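Local coordinates for heavy metal cation tricomponent efflux pump ZneA(CzcA-like) (Cupriavidus metallidurans, PDB 4K0J), which moves Zn(II) out of the cell in exchange for protons, acting as the pump of an RND-type heavy-metal efflux system, at residues G135-T141 against I280-L286; V318-D322 against T611-L615; V961-A965 against T1001-L1005; L972-A976 against L989-V994. All blocks are in the same frame, centred on the assembly; numbering follows the deposited sequence.

Contact 1: G135-T141 against I280-L286; sequences GEIYRYT and IQGITLL
Central strands of a ferredoxin-like subdomain, matching PN2 of other RND pumps, meet here: strand 135-143 runs antiparallel to strand 280-287, and the axes of the short segments approach to 4.2 Å at 128°. Glu136 pairs with Leu285, Arg139 with Ile283 and Thr141 with Gln281 as non-hydrogen-bonded pairs. Tyr140 and Gly282 form a hydrogen-bonded pair, with Tyr140 N 3.3 Å from Gly282 O. Gly282 N lies 3.1 Å from Tyr140 O. Glu136 centres an inverse gamma turn, and the register gains one residue at Ile137. Gly135 O takes a very short 2.5 Å bond from Leu286 N; Ile137 N is hydrogen-bonded to Thr284 O (3.0 Å). Thr284 OG1 (chi1 m) donates a hydrogen bond to Tyr138 O (3.2 Å). Tyr140 (chi1 p) lays its ring over Gly282 N; a CB on Gly282 would clash with Tyr140 CE2. Ile137 CD1 meets Leu286 CD1 at 3.7 Å. Backbone bonds thus set the pairing, and a hydroxyl reinforces it where the Thr284 N to Tyr138 O bond is weak (3.4 Å).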
loop_
_atom_site.group_PDB
_atom_site.type_symbol
_atom_site.label_atom_id
_atom_site.label_comp_id
_atom_site.label_asym_id
_atom_site.label_seq_id
_atom_site.Cartn_x
_atom_site.Cartn_y
_atom_site.Cartn_z
ATOM N N GLY C 135 -17.778 -13.613 8.627
ATOM C CA GLY C 135 -16.507 -14.236 8.933
ATOM C C GLY C 135 -16.582 -15.220 10.084
ATOM O O GLY C 135 -15.624 -15.940 10.351
ATOM N N GLU C 136 -17.724 -15.260 10.760
ATOM C CA GLU C 136 -17.888 -16.088 11.951
ATOM C C GLU C 136 -18.154 -17.548 11.577
ATOM O O GLU C 136 -19.294 -18.016 11.609
ATOM C CB GLU C 136 -19.022 -15.522 12.802
ATOM C CG GLU C 136 -18.818 -14.062 13.181
ATOM C CD GLU C 136 -20.113 -13.350 13.506
ATOM O OE1 GLU C 136 -21.146 -13.660 12.868
ATOM O OE2 GLU C 136 -20.097 -12.476 14.397
ATOM N N ILE C 137 -17.089 -18.273 11.249
ATOM C CA ILE C 137 -17.234 -19.522 10.508
ATOM C C ILE C 137 -17.314 -20.789 11.349
ATOM O O ILE C 137 -17.666 -21.851 10.836
ATOM C CB ILE C 137 -16.111 -19.682 9.469
ATOM C CG1 ILE C 137 -14.742 -19.566 10.139
ATOM C CG2 ILE C 137 -16.248 -18.643 8.364
ATOM C CD1 ILE C 137 -13.588 -19.737 9.167
ATOM N N TYR C 138 -17.000 -20.691 12.634
ATOM C CA TYR C 138 -16.966 -21.881 13.476
ATOM C C TYR C 138 -17.326 -21.565 14.921
ATOM O O TYR C 138 -16.467 -21.191 15.720
ATOM C CB TYR C 138 -15.587 -22.528 13.396
ATOM C CG TYR C 138 -15.443 -23.832 14.149
ATOM C CD1 TYR C 138 -14.863 -23.868 15.410
ATOM C CD2 TYR C 138 -15.862 -25.031 13.590
ATOM C CE1 TYR C 138 -14.716 -25.059 16.099
ATOM C CE2 TYR C 138 -15.715 -26.226 14.268
ATOM C CZ TYR C 138 -15.143 -26.235 15.523
ATOM O OH TYR C 138 -14.995 -27.425 16.201
ATOM N N ARG C 139 -18.605 -21.714 15.248
ATOM C CA ARG C 139 -19.088 -21.488 16.608
ATOM C C ARG C 139 -19.009 -22.772 17.414
ATOM O O ARG C 139 -19.350 -23.841 16.916
ATOM C CB ARG C 139 -20.520 -20.961 16.580
ATOM C CG ARG C 139 -20.618 -19.537 16.075
ATOM C CD ARG C 139 -22.051 -19.084 15.925
ATOM N NE ARG C 139 -22.117 -17.675 15.555
ATOM C CZ ARG C 139 -22.170 -16.677 16.432
ATOM N NH1 ARG C 139 -22.170 -16.942 17.733
ATOM N NH2 ARG C 139 -22.225 -15.417 16.008
ATOM N N TYR C 140 -18.542 -22.673 18.654
ATOM C CA TYR C 140 -18.329 -23.866 19.466
ATOM C C TYR C 140 -18.527 -23.578 20.942
ATOM O O TYR C 140 -18.633 -22.427 21.356
ATOM C CB TYR C 140 -16.920 -24.430 19.250
ATOM C CG TYR C 140 -15.845 -23.626 19.942
ATOM C CD1 TYR C 140 -15.405 -23.963 21.216
ATOM C CD2 TYR C 140 -15.287 -22.521 19.333
ATOM C CE1 TYR C 140 -14.433 -23.229 21.860
ATOM C CE2 TYR C 140 -14.309 -21.779 19.967
ATOM C CZ TYR C 140 -13.890 -22.136 21.231
ATOM O OH TYR C 140 -12.921 -21.389 21.861
ATOM N N THR C 141 -18.542 -24.646 21.730
ATOM C CA THR C 141 -18.680 -24.548 23.172
ATOM C C THR C 141 -17.816 -25.622 23.812
ATOM O O THR C 141 -17.677 -26.726 23.271
ATOM C CB THR C 141 -20.154 -24.707 23.602
ATOM O OG1 THR C 141 -20.915 -23.608 23.088
ATOM C CG2 THR C 141 -20.288 -24.723 25.105
ATOM N N ILE C 280 -19.807 -21.609 28.069
ATOM C CA ILE C 280 -18.852 -20.688 27.453
ATOM C C ILE C 280 -18.545 -21.038 26.000
ATOM O O ILE C 280 -18.331 -22.196 25.667
ATOM C CB ILE C 280 -17.552 -20.633 28.269
ATOM C CG1 ILE C 280 -16.499 -19.777 27.566
ATOM C CG2 ILE C 280 -17.031 -22.040 28.536
ATOM C CD1 ILE C 280 -15.302 -19.473 28.436
ATOM N N GLN C 281 -18.528 -20.032 25.135
ATOM C CA GLN C 281 -18.401 -20.274 23.705
ATOM C C GLN C 281 -17.358 -19.399 23.023
ATOM O O GLN C 281 -16.946 -18.359 23.547
ATOM C CB GLN C 281 -19.729 -20.013 23.012
ATOM C CG GLN C 281 -19.954 -18.545 22.745
ATOM C CD GLN C 281 -20.900 -18.308 21.603
ATOM O OE1 GLN C 281 -21.648 -19.200 21.206
ATOM N NE2 GLN C 281 -20.870 -17.099 21.059
ATOM N N GLY C 282 -16.958 -19.820 21.827
ATOM C CA GLY C 282 -16.040 -19.046 21.017
ATOM C C GLY C 282 -16.536 -18.856 19.595
ATOM O O GLY C 282 -17.277 -19.683 19.066
ATOM N N ILE C 283 -16.117 -17.755 18.981
ATOM C CA ILE C 283 -16.500 -17.417 17.618
ATOM C C ILE C 283 -15.243 -17.209 16.766
ATOM O O ILE C 283 -14.503 -16.231 16.952
ATOM C CB ILE C 283 -17.351 -16.134 17.588
ATOM C CG1 ILE C 283 -18.403 -16.161 18.701
ATOM C CG2 ILE C 283 -18.003 -15.955 16.233
ATOM C CD1 ILE C 283 -19.249 -14.904 18.794
ATOM N N THR C 284 -14.999 -18.137 15.844
ATOM C CA THR C 284 -13.818 -18.075 14.992
ATOM C C THR C 284 -14.046 -17.103 13.852
ATOM O O THR C 284 -14.903 -17.327 12.992
ATOM C CB THR C 284 -13.475 -19.448 14.415
ATOM O OG1 THR C 284 -13.365 -20.396 15.485
ATOM C CG2 THR C 284 -12.160 -19.385 13.640
ATOM N N LEU C 285 -13.274 -16.024 13.849
ATOM C CA LEU C 285 -13.493 -14.943 12.902
ATOM C C LEU C 285 -12.600 -15.068 11.682
ATOM O O LEU C 285 -11.384 -14.882 11.767
ATOM C CB LEU C 285 -13.274 -13.592 13.575
ATOM C CG LEU C 285 -14.065 -13.422 14.873
ATOM C CD1 LEU C 285 -13.885 -12.027 15.453
ATOM C CD2 LEU C 285 -15.528 -13.722 14.627
ATOM N N LEU C 286 -13.222 -15.385 10.551
ATOM C CA LEU C 286 -12.525 -15.477 9.282
ATOM C C LEU C 286 -11.922 -14.127 8.923
ATOM O O LEU C 286 -12.645 -13.135 8.795
ATOM C CB LEU C 286 -13.488 -15.927 8.180
ATOM C CG LEU C 286 -12.878 -16.125 6.791
ATOM C CD1 LEU C 286 -12.121 -17.445 6.714
ATOM C CD2 LEU C 286 -13.950 -16.044 5.723
#

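Contact 2: V318-D322 against T611-L615; sequences VPYID and TAVTL
Two porter subdomains of the RND fold face each other here: edge segment 318-322 of the ferredoxin-like PN2-type sheet against strand 608-615 of the PC1-type sheet. In relatives such as AcrB, the substrate pocket lies between these subdomains. The first segment turns a corner at Tyr320, whose phi/psi of -127/-23° breaks the extended run, and Tyr320 and Ile321 form a classic beta bulge opposite Arg139. Segment 611-615 stays extended, so Ala612 and Thr614 point their CB atoms at Tyr320 and Ile321, whereas Val613 turns away. The nearest CA atoms, of Tyr320 and Thr614, are 7.2 Å apart, a spacing bridged by side chains. Tyr320 takes chi1 p (65°) with chi2 near 80°, which brings CE1 to 3.9 Å from Ala612 CB and CD1 to 4.0 Å from Thr614 CG2; both methyls approach the ring obliquely. Its hydroxyl is hydrogen-bonded to Gln281. Ile321, in the mt rotamer, starts sideways but swings CD1 to 4.4 Å from Ala612 CB and CG1 to 4.3 Å from Thr614 CG2. Thr614 is p (74°), presenting its methyl to the interface while OG1 is hydrogen-bonded to His589 N. Asp322 (chi1 t) is out of reach and N-caps the helix that follows. The closest approach of all is Thr614 CG2 to the backbone Tyr320 O, at 3.4 Å.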
loop_
_atom_site.group_PDB
_atom_site.type_symbol
_atom_site.label_atom_id
_atom_site.label_comp_id
_atom_site.label_asym_id
_atom_site.label_seq_id
_atom_site.Cartn_x
_atom_site.Cartn_y
_atom_site.Cartn_z
ATOM N N VAL C 318 -16.783 -28.556 21.119
ATOM C CA VAL C 318 -17.761 -29.071 20.171
ATOM C C VAL C 318 -18.475 -27.929 19.480
ATOM O O VAL C 318 -18.983 -27.023 20.133
ATOM C CB VAL C 318 -18.778 -29.995 20.850
ATOM C CG1 VAL C 318 -19.056 -29.513 22.236
ATOM C CG2 VAL C 318 -20.065 -30.060 20.035
ATOM N N PRO C 319 -18.492 -27.960 18.143
ATOM C CA PRO C 319 -19.116 -26.902 17.345
ATOM C C PRO C 319 -20.633 -27.046 17.250
ATOM O O PRO C 319 -21.160 -28.143 17.408
ATOM C CB PRO C 319 -18.488 -27.103 15.966
ATOM C CG PRO C 319 -18.155 -28.558 15.910
ATOM C CD PRO C 319 -17.789 -28.954 17.310
ATOM N N TYR C 320 -21.321 -25.938 16.997
ATOM C CA TYR C 320 -22.753 -25.975 16.734
ATOM C C TYR C 320 -23.068 -25.258 15.427
ATOM O O TYR C 320 -24.095 -25.511 14.798
ATOM C CB TYR C 320 -23.577 -25.428 17.915
ATOM C CG TYR C 320 -23.391 -23.967 18.251
ATOM C CD1 TYR C 320 -24.031 -22.976 17.519
ATOM C CD2 TYR C 320 -22.609 -23.578 19.333
ATOM C CE1 TYR C 320 -23.878 -21.635 17.836
ATOM C CE2 TYR C 320 -22.450 -22.238 19.659
ATOM C CZ TYR C 320 -23.089 -21.273 18.906
ATOM O OH TYR C 320 -22.940 -19.942 19.217
ATOM N N ILE C 321 -22.174 -24.361 15.027
ATOM C CA ILE C 321 -22.179 -23.848 13.664
ATOM C C ILE C 321 -20.800 -24.067 13.056
ATOM O O ILE C 321 -19.781 -23.772 13.676
ATOM C CB ILE C 321 -22.589 -22.357 13.572
ATOM C CG1 ILE C 321 -24.003 -22.158 14.125
ATOM C CG2 ILE C 321 -22.541 -21.880 12.126
ATOM C CD1 ILE C 321 -24.570 -20.754 13.931
ATOM N N ASP C 322 -20.779 -24.601 11.843
ATOM C CA ASP C 322 -19.536 -24.930 11.170
ATOM C C ASP C 322 -19.713 -24.709 9.672
ATOM O O ASP C 322 -20.360 -25.511 8.995
ATOM C CB ASP C 322 -19.187 -26.391 11.451
ATOM C CG ASP C 322 -17.771 -26.741 11.065
ATOM O OD1 ASP C 322 -17.301 -26.278 10.006
ATOM O OD2 ASP C 322 -17.127 -27.486 11.830
ATOM N N THR C 611 -29.810 -14.999 19.594
ATOM C CA THR C 611 -29.978 -16.441 19.720
ATOM C C THR C 611 -29.588 -17.163 18.433
ATOM O O THR C 611 -29.905 -16.706 17.340
ATOM C CB THR C 611 -31.437 -16.787 20.088
ATOM O OG1 THR C 611 -31.848 -15.990 21.207
ATOM C CG2 THR C 611 -31.582 -18.267 20.432
ATOM N N ALA C 612 -28.886 -18.283 18.561
ATOM C CA ALA C 612 -28.595 -19.118 17.405
ATOM C C ALA C 612 -29.436 -20.394 17.446
ATOM O O ALA C 612 -29.414 -21.138 18.428
ATOM C CB ALA C 612 -27.115 -19.445 17.338
ATOM N N VAL C 613 -30.183 -20.633 16.373
ATOM C CA VAL C 613 -31.056 -21.798 16.276
ATOM C C VAL C 613 -30.614 -22.743 15.171
ATOM O O VAL C 613 -30.810 -22.465 13.988
ATOM C CB VAL C 613 -32.500 -21.386 15.997
ATOM C CG1 VAL C 613 -33.387 -22.615 15.926
ATOM C CG2 VAL C 613 -32.986 -20.437 17.075
ATOM N N THR C 614 -30.018 -23.861 15.567
ATOM C CA THR C 614 -29.527 -24.847 14.613
ATOM C C THR C 614 -30.611 -25.880 14.340
ATOM O O THR C 614 -31.384 -26.228 15.231
ATOM C CB THR C 614 -28.265 -25.560 15.138
ATOM O OG1 THR C 614 -28.628 -26.488 16.167
ATOM C CG2 THR C 614 -27.272 -24.551 15.698
ATOM N N LEU C 615 -30.661 -26.372 13.108
ATOM C CA LEU C 615 -31.713 -27.297 12.707
ATOM C C LEU C 615 -31.190 -28.698 12.417
ATOM O O LEU C 615 -29.982 -28.936 12.393
ATOM C CB LEU C 615 -32.443 -26.766 11.471
ATOM C CG LEU C 615 -32.920 -25.315 11.522
ATOM C CD1 LEU C 615 -33.647 -24.943 10.233
ATOM C CD2 LEU C 615 -33.802 -25.085 12.739
#

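Contact 3: V961-A965 against T1001-L1005; sequences VLMTA and TALTL
Thr1001, Val961 and Leu1005 lose the most surface where helix 958-970 meets the weakly bonded turn 1001-1004. Segment 961-965 is regular helix, with Ala965 N bonded to Val961 O at 2.9 Å; in the other segment Leu1005 N reaches Thr1001 O at 3.0 Å, which places Thr1001 and Leu1005 about one turn apart on the same face. The CA atoms of Ala965 and Thr1001, the nearest pair, lie 6.8 Å apart. Thr1001 (chi1 m) points at the helix: its CG2 sits 3.7 Å from Val961 CG1 and 3.8 Å from Leu962 CD2, while its OG1, hydrogen-bonded to Leu997 O, lies 3.1 Å from Ala965 CB. Val961 (chi1 t) directs CG1 between Thr1001 and Leu1005, coming to 3.6 Å from Leu1005 CD2. Leu1005 is mt and also meets Leu962, its CD1 standing 3.7 Å from Leu962 CD2, since Leu962 leaves its backbone sideways and bends in. The contact is purely van der Waals. Asn927 of helix 911-939 touches Val961 and Ala965, and Met931 touches Leu1005. The contact thus joins the last two predicted transmembrane segments of the RND membrane domain.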
loop_
_atom_site.group_PDB
_atom_site.type_symbol
_atom_site.label_atom_id
_atom_site.label_comp_id
_atom_site.label_asym_id
_atom_site.label_seq_id
_atom_site.Cartn_x
_atom_site.Cartn_y
_atom_site.Cartn_z
ATOM N N VAL C 961 -33.967 -25.541 -34.205
ATOM C CA VAL C 961 -34.587 -24.643 -33.246
ATOM C C VAL C 961 -35.180 -25.403 -32.065
ATOM O O VAL C 961 -34.935 -25.047 -30.914
ATOM C CB VAL C 961 -35.671 -23.770 -33.905
ATOM C CG1 VAL C 961 -36.409 -22.959 -32.851
ATOM C CG2 VAL C 961 -35.048 -22.855 -34.944
ATOM N N LEU C 962 -35.948 -26.451 -32.348
ATOM C CA LEU C 962 -36.538 -27.258 -31.282
ATOM C C LEU C 962 -35.468 -27.892 -30.399
ATOM O O LEU C 962 -35.615 -27.955 -29.177
ATOM C CB LEU C 962 -37.443 -28.349 -31.857
ATOM C CG LEU C 962 -38.778 -27.896 -32.450
ATOM C CD1 LEU C 962 -39.690 -29.088 -32.676
ATOM C CD2 LEU C 962 -39.440 -26.866 -31.553
ATOM N N MET C 963 -34.390 -28.351 -31.025
ATOM C CA MET C 963 -33.310 -29.023 -30.314
ATOM C C MET C 963 -32.628 -28.065 -29.346
ATOM O O MET C 963 -32.487 -28.363 -28.154
ATOM C CB MET C 963 -32.298 -29.592 -31.310
ATOM C CG MET C 963 -31.567 -30.830 -30.829
ATOM S SD MET C 963 -30.741 -31.714 -32.167
ATOM C CE MET C 963 -29.655 -30.436 -32.793
ATOM N N THR C 964 -32.223 -26.910 -29.866
ATOM C CA THR C 964 -31.611 -25.866 -29.052
ATOM C C THR C 964 -32.540 -25.449 -27.917
ATOM O O THR C 964 -32.134 -25.385 -26.752
ATOM C CB THR C 964 -31.286 -24.618 -29.890
ATOM O OG1 THR C 964 -32.474 -24.153 -30.541
ATOM C CG2 THR C 964 -30.229 -24.934 -30.940
ATOM N N ALA C 965 -33.792 -25.174 -28.271
ATOM C CA ALA C 965 -34.798 -24.720 -27.319
ATOM C C ALA C 965 -35.145 -25.786 -26.288
ATOM O O ALA C 965 -35.795 -25.496 -25.284
ATOM C CB ALA C 965 -36.045 -24.271 -28.045
ATOM N N THR C 1001 -40.408 -20.407 -28.235
ATOM C CA THR C 1001 -40.186 -21.169 -29.455
ATOM C C THR C 1001 -41.485 -21.267 -30.251
ATOM O O THR C 1001 -41.478 -21.221 -31.481
ATOM C CB THR C 1001 -39.669 -22.583 -29.135
ATOM O OG1 THR C 1001 -38.600 -22.497 -28.188
ATOM C CG2 THR C 1001 -39.164 -23.266 -30.390
ATOM N N ALA C 1002 -42.601 -21.383 -29.535
ATOM C CA ALA C 1002 -43.916 -21.498 -30.159
ATOM C C ALA C 1002 -44.316 -20.209 -30.870
ATOM O O ALA C 1002 -45.260 -20.191 -31.660
ATOM C CB ALA C 1002 -44.962 -21.878 -29.122
ATOM N N LEU C 1003 -43.597 -19.132 -30.580
ATOM C CA LEU C 1003 -43.845 -17.856 -31.229
ATOM C C LEU C 1003 -42.678 -17.502 -32.147
ATOM O O LEU C 1003 -42.734 -16.527 -32.895
ATOM C CB LEU C 1003 -44.085 -16.763 -30.186
ATOM C CG LEU C 1003 -45.218 -17.056 -29.196
ATOM C CD1 LEU C 1003 -45.398 -15.912 -28.208
ATOM C CD2 LEU C 1003 -46.524 -17.346 -29.926
ATOM N N THR C 1004 -41.624 -18.311 -32.086
ATOM C CA THR C 1004 -40.469 -18.143 -32.958
ATOM C C THR C 1004 -40.707 -18.895 -34.258
ATOM O O THR C 1004 -40.153 -18.552 -35.300
ATOM C CB THR C 1004 -39.185 -18.697 -32.313
ATOM O OG1 THR C 1004 -39.105 -18.268 -30.949
ATOM C CG2 THR C 1004 -37.954 -18.217 -33.065
ATOM N N LEU C 1005 -41.545 -19.925 -34.185
ATOM C CA LEU C 1005 -41.792 -20.793 -35.330
ATOM C C LEU C 1005 -43.150 -20.532 -35.970
ATOM O O LEU C 1005 -43.512 -21.184 -36.948
ATOM C CB LEU C 1005 -41.692 -22.259 -34.909
ATOM C CG LEU C 1005 -40.399 -22.637 -34.185
ATOM C CD1 LEU C 1005 -40.397 -24.110 -33.804
ATOM C CD2 LEU C 1005 -39.192 -22.296 -35.044
#

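Contact 4: L972-A976 against L989-V994; sequences LIPAA and LATVVV
Ala990 is the bump at the middle of this contact. Its CB fills a hollow of the 972-976 turn, 3.2 Å from Leu972 O, 3.6 Å from Ala975 C and 3.5 Å from Ala976 N; the CB atoms of Ala975 and Ala976 stand 3.9 and 3.8 Å from Ala990 CB. Small residues on both segments let the backbones close in, so that the CA atoms of Leu972 and Ala990 are only 4.9 Å apart. The 973-975 backbone has helical angles without regular helical bonds, although Ala976 N reaches Ile973 O at 3.0 Å; Pro974 points away from helix 986-997 and touches Glu340 and Leu344 of helix 323-353. The opposing segment is regular helix, with Val994 N 2.9 Å from Ala990 O. Leu972 supplies the counter-bump: in the mt rotamer it lays CD1 against the helix between Leu989 and Val993, 3.6 Å from Val993 CB and 4.3 Å from Leu989 O. One turn after Ala990, Val994 (chi1 t) fits CG2 against the start of the turn, 3.7 Å from Leu972 CB, 3.8 Å from Ile973 N and 4.1 Å from Ile973 CG1. Arg905 hydrogen-bonds to Ala976 O and to Thr991 OG1, tying both segments to a third element. This close, alanine-lined fit joins the two arms of the hairpin formed by the last two predicted transmembrane segments of an RND pump.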
loop_
_atom_site.group_PDB
_atom_site.type_symbol
_atom_site.label_atom_id
_atom_site.label_comp_id
_atom_site.label_asym_id
_atom_site.label_seq_id
_atom_site.Cartn_x
_atom_site.Cartn_y
_atom_site.Cartn_z
ATOM N N LEU C 972 -31.779 -26.353 -17.042
ATOM C CA LEU C 972 -32.141 -25.510 -15.910
ATOM C C LEU C 972 -33.312 -26.059 -15.103
ATOM O O LEU C 972 -33.637 -25.535 -14.034
ATOM C CB LEU C 972 -32.419 -24.083 -16.380
ATOM C CG LEU C 972 -31.158 -23.407 -16.912
ATOM C CD1 LEU C 972 -31.431 -21.979 -17.325
ATOM C CD2 LEU C 972 -30.058 -23.462 -15.862
ATOM N N ILE C 973 -33.942 -27.110 -15.615
ATOM C CA ILE C 973 -34.959 -27.827 -14.849
ATOM C C ILE C 973 -34.443 -28.357 -13.500
ATOM O O ILE C 973 -35.109 -28.178 -12.478
ATOM C CB ILE C 973 -35.638 -28.951 -15.674
ATOM C CG1 ILE C 973 -36.738 -28.363 -16.560
ATOM C CG2 ILE C 973 -36.218 -30.023 -14.760
ATOM C CD1 ILE C 973 -37.739 -29.383 -17.063
ATOM N N PRO C 974 -33.256 -28.998 -13.480
ATOM C CA PRO C 974 -32.765 -29.416 -12.163
ATOM C C PRO C 974 -32.416 -28.223 -11.278
ATOM O O PRO C 974 -32.517 -28.313 -10.056
ATOM C CB PRO C 974 -31.499 -30.208 -12.500
ATOM C CG PRO C 974 -31.069 -29.683 -13.811
ATOM C CD PRO C 974 -32.336 -29.419 -14.552
ATOM N N ALA C 975 -32.017 -27.115 -11.894
ATOM C CA ALA C 975 -31.706 -25.904 -11.148
ATOM C C ALA C 975 -32.984 -25.266 -10.616
ATOM O O ALA C 975 -32.942 -24.402 -9.737
ATOM C CB ALA C 975 -30.938 -24.923 -12.019
ATOM N N ALA C 976 -34.120 -25.700 -11.155
ATOM C CA ALA C 976 -35.417 -25.253 -10.668
ATOM C C ALA C 976 -35.873 -26.088 -9.474
ATOM O O ALA C 976 -37.029 -26.006 -9.057
ATOM C CB ALA C 976 -36.447 -25.302 -11.779
ATOM N N LEU C 989 -33.429 -17.813 -12.092
ATOM C CA LEU C 989 -32.956 -17.896 -13.475
ATOM C C LEU C 989 -33.519 -19.140 -14.154
ATOM O O LEU C 989 -33.928 -19.096 -15.315
ATOM C CB LEU C 989 -31.426 -17.915 -13.548
ATOM C CG LEU C 989 -30.650 -16.844 -12.779
ATOM C CD1 LEU C 989 -30.171 -17.400 -11.458
ATOM C CD2 LEU C 989 -29.476 -16.320 -13.585
ATOM N N ALA C 990 -33.541 -20.242 -13.409
ATOM C CA ALA C 990 -34.078 -21.505 -13.896
ATOM C C ALA C 990 -35.522 -21.341 -14.354
ATOM O O ALA C 990 -35.886 -21.731 -15.458
ATOM C CB ALA C 990 -33.989 -22.563 -12.811
ATOM N N THR C 991 -36.336 -20.747 -13.494
ATOM C CA THR C 991 -37.745 -20.530 -13.779
ATOM C C THR C 991 -37.930 -19.612 -14.982
ATOM O O THR C 991 -38.662 -19.943 -15.915
ATOM C CB THR C 991 -38.456 -19.920 -12.564
ATOM O OG1 THR C 991 -38.142 -20.686 -11.395
ATOM C CG2 THR C 991 -39.956 -19.908 -12.772
ATOM N N VAL C 992 -37.258 -18.465 -14.952
ATOM C CA VAL C 992 -37.345 -17.486 -16.033
ATOM C C VAL C 992 -36.989 -18.082 -17.394
ATOM O O VAL C 992 -37.707 -17.879 -18.377
ATOM C CB VAL C 992 -36.436 -16.272 -15.763
ATOM C CG1 VAL C 992 -36.249 -15.450 -17.028
ATOM C CG2 VAL C 992 -37.012 -15.423 -14.640
ATOM N N VAL C 993 -35.890 -18.825 -17.451
ATOM C CA VAL C 993 -35.448 -19.413 -18.713
ATOM C C VAL C 993 -36.324 -20.583 -19.159
ATOM O O VAL C 993 -36.837 -20.582 -20.278
ATOM C CB VAL C 993 -33.978 -19.867 -18.654
ATOM C CG1 VAL C 993 -33.631 -20.675 -19.887
ATOM C CG2 VAL C 993 -33.052 -18.666 -18.519
ATOM N N VAL C 994 -36.489 -21.576 -18.286
ATOM C CA VAL C 994 -37.290 -22.760 -18.599
ATOM C C VAL C 994 -38.702 -22.386 -19.042
ATOM O O VAL C 994 -39.176 -22.844 -20.083
ATOM C CB VAL C 994 -37.365 -23.740 -17.402
ATOM C CG1 VAL C 994 -38.434 -24.795 -17.631
ATOM C CG2 VAL C 994 -36.019 -24.402 -17.176
#

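Overall arrangement
Contacts 1 and 2 lie in the porter region, with centres 10 Å apart, and touch directly: strand 135-143 pairs with 280-287 and with the two short strands 316-319 and 321-322, and Tyr320 OH lies 2.5 Å from Gln281 OE1. Contact 1 builds the subdomain sheet; contact 2 sets the edge of that sheet against the sheet containing 608-615. Contacts 3 and 4 come last in the sequence, in the membrane domain, where centres about 17 Å apart mark two levels of one hairpin; contact 4 lies between the segments of contact 3 along the chain. From contact 2 to contact 4 is about 32 Å between centres, and from contact 1 to contact 3 about 52 Å, reflecting well-separated porter and membrane regions.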